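Local atomic coordinates of uncharacterized protein (Bacteroides thetaiotaomicron, PDB entry 4F54), a protein that is of unknown function but belongs to the DUF4136 family and is probably a lipoprotein of the bacterial cell envelope. Residues V89-S94 / N138-E143. Residues are numbered along the deposited sequence; the frame is centred on the assembly and turned at random.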
loop_
_atom_site.group_PDB
_atom_site.type_symbol
_atom_site.label_atom_id
_atom_site.label_comp_id
_atom_site.label_asym_id
_atom_site.label_seq_id
_atom_site.Cartn_x
_atom_site.Cartn_y
_atom_site.Cartn_z
ATOM N N VAL A 89 -0.620 3.253 -2.474
ATOM C CA VAL A 89 -0.199 2.079 -3.271
ATOM C C VAL A 89 1.010 2.516 -4.096
ATOM O O VAL A 89 1.004 3.591 -4.714
ATOM C CB VAL A 89 -1.306 1.561 -4.221
ATOM C CG1 VAL A 89 -0.851 0.305 -4.979
ATOM C CG2 VAL A 89 -2.638 1.249 -3.469
ATOM N N SER A 90 2.034 1.677 -4.130
ATOM C CA SER A 90 3.229 1.895 -4.951
ATOM C C SER A 90 3.628 0.634 -5.735
ATOM O O SER A 90 3.507 -0.486 -5.236
ATOM C CB SER A 90 4.429 2.311 -4.112
ATOM O OG SER A 90 4.121 3.443 -3.302
ATOM N N TYR A 91 4.021 0.854 -6.983
ATOM C CA TYR A 91 4.601 -0.159 -7.847
ATOM C C TYR A 91 6.133 0.007 -7.923
ATOM O O TYR A 91 6.595 1.078 -8.276
ATOM C CB TYR A 91 4.011 -0.023 -9.226
ATOM C CG TYR A 91 4.532 -0.997 -10.235
ATOM C CD1 TYR A 91 4.270 -2.368 -10.104
ATOM C CD2 TYR A 91 5.252 -0.586 -11.357
ATOM C CE1 TYR A 91 4.707 -3.295 -11.063
ATOM C CE2 TYR A 91 5.709 -1.511 -12.307
ATOM C CZ TYR A 91 5.465 -2.881 -12.144
ATOM O OH TYR A 91 5.921 -3.796 -13.106
ATOM N N ILE A 92 6.865 -1.068 -7.632
ATOM C CA ILE A 92 8.301 -1.061 -7.650
ATOM C C ILE A 92 8.771 -1.482 -9.031
ATOM O O ILE A 92 8.642 -2.661 -9.396
ATOM C CB ILE A 92 8.898 -1.979 -6.533
ATOM C CG1 ILE A 92 8.231 -1.683 -5.152
ATOM C CG2 ILE A 92 10.442 -1.903 -6.574
ATOM C CD1 ILE A 92 8.621 -2.696 -4.079
ATOM N N ALA A 93 9.310 -0.517 -9.775
ATOM C CA ALA A 93 9.878 -0.724 -11.134
ATOM C C ALA A 93 11.403 -0.796 -11.105
ATOM O O ALA A 93 12.033 -1.274 -12.057
ATOM C CB ALA A 93 9.423 0.375 -12.088
ATOM N N SER A 94 11.999 -0.292 -10.025
ATOM C CA SER A 94 13.461 -0.285 -9.835
ATOM C C SER A 94 13.773 -0.395 -8.342
ATOM O O SER A 94 13.118 0.249 -7.504
ATOM C CB SER A 94 14.062 1.049 -10.256
ATOM O OG SER A 94 15.517 1.039 -10.120
ATOM N N ASN A 138 8.593 -5.327 -10.206
ATOM C CA ASN A 138 7.290 -5.875 -10.587
ATOM C C ASN A 138 6.505 -6.337 -9.353
ATOM O O ASN A 138 5.992 -7.456 -9.311
ATOM C CB ASN A 138 7.454 -6.995 -11.600
ATOM C CG ASN A 138 6.179 -7.259 -12.370
ATOM O OD1 ASN A 138 5.405 -6.350 -12.638
ATOM N ND2 ASN A 138 5.910 -8.548 -12.698
ATOM N N SER A 139 6.528 -5.514 -8.320
ATOM C CA SER A 139 5.931 -5.827 -7.023
ATOM C C SER A 139 5.225 -4.577 -6.499
ATOM O O SER A 139 5.469 -3.485 -6.956
ATOM C CB SER A 139 7.046 -6.236 -6.068
ATOM O OG SER A 139 7.698 -7.426 -6.504
ATOM N N PHE A 140 4.293 -4.769 -5.570
ATOM C CA PHE A 140 3.508 -3.663 -4.987
ATOM C C PHE A 140 3.679 -3.592 -3.479
ATOM O O PHE A 140 3.596 -4.592 -2.821
ATOM C CB PHE A 140 2.021 -3.756 -5.287
ATOM C CG PHE A 140 1.657 -3.717 -6.770
ATOM C CD1 PHE A 140 1.698 -4.867 -7.558
ATOM C CD2 PHE A 140 1.192 -2.534 -7.350
ATOM C CE1 PHE A 140 1.318 -4.808 -8.912
ATOM C CE2 PHE A 140 0.832 -2.472 -8.695
ATOM C CZ PHE A 140 0.910 -3.612 -9.478
ATOM N N ILE A 141 3.848 -2.362 -2.959
ATOM C CA ILE A 141 3.806 -2.077 -1.490
ATOM C C ILE A 141 2.612 -1.162 -1.275
ATOM O O ILE A 141 2.528 -0.110 -1.896
ATOM C CB ILE A 141 5.061 -1.344 -0.942
ATOM C CG1 ILE A 141 6.256 -2.268 -0.804
ATOM C CG2 ILE A 141 4.823 -0.723 0.461
ATOM C CD1 ILE A 141 6.131 -3.290 0.333
ATOM N N THR A 142 1.710 -1.580 -0.395
ATOM C CA THR A 142 0.490 -0.876 -0.053
ATOM C C THR A 142 0.492 -0.687 1.444
ATOM O O THR A 142 0.757 -1.607 2.203
ATOM C CB THR A 142 -0.743 -1.629 -0.516
ATOM O OG1 THR A 142 -0.656 -1.782 -1.933
ATOM C CG2 THR A 142 -2.082 -0.910 -0.057
ATOM N N GLU A 143 0.195 0.526 1.869
ATOM C CA GLU A 143 0.107 0.897 3.303
ATOM C C GLU A 143 -1.228 1.601 3.567
ATOM O O GLU A 143 -1.678 2.467 2.792
ATOM C CB GLU A 143 1.282 1.786 3.725
ATOM C CG GLU A 143 2.622 1.062 3.649
ATOM C CD GLU A 143 3.796 2.030 3.854
ATOM O OE1 GLU A 143 3.833 3.089 3.204
ATOM O OE2 GLU A 143 4.685 1.750 4.695
HETATM O O HOH W 1 2.894 2.551 -1.023
#
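The carbonyl oxygen of I141 accepts two hydrogen bonds: one from the amide of S90, with S90 N to I141 O 2.9 Å, and one from a water that also bonds S90 OG. A serine suits this place because its short hydroxyl can share a water with the neighbouring strand. The amide of I141 returns a bond to S90 O, closing a hydrogen-bonded pair of antiparallel strands, and further along I92 N points almost straight at S139 O (2.9 Å, 178° at the hydrogen). Near the end of strand 85-92 a weak backbone bond from N138 N to I92 O remains, and a side-chain bond adds to it. Y91 OH donates to N138 OD1 at 2.6 Å, and this oxygen lies at the edge of the phenol ring, in its plane, while the amide plane stands 87° to the ring. With CG anti to the backbone N (chi1 179°), the Y91 ring starts beside its own carbonyl carbon, and its CD1 rests 3.6 Å above one face of the F140 ring, offset toward the rim. An alanine in place of Y91 would probably leave N138 OD1 without its phenol donor and open a gap over that face of F140. On the same side of the sheet, V89 and T142 lie side by side, V89 CG1 3.7 Å from T142 OG1; threonine serves here by setting a methyl against V89 CG2 while its OG1 shares a hydrogen bond with Y65 OH of helix 56-70, which covers this face. On the other side, I92 CD1 meets I141 CG1 at 4.1 Å, two branched aliphatics suited to a strand, both also touching Y164 of strand 159-166. Direct and water-mediated bonds thus meet polar backbone atoms inside a buried strand pair, while Y91 holds N138 near the strand end.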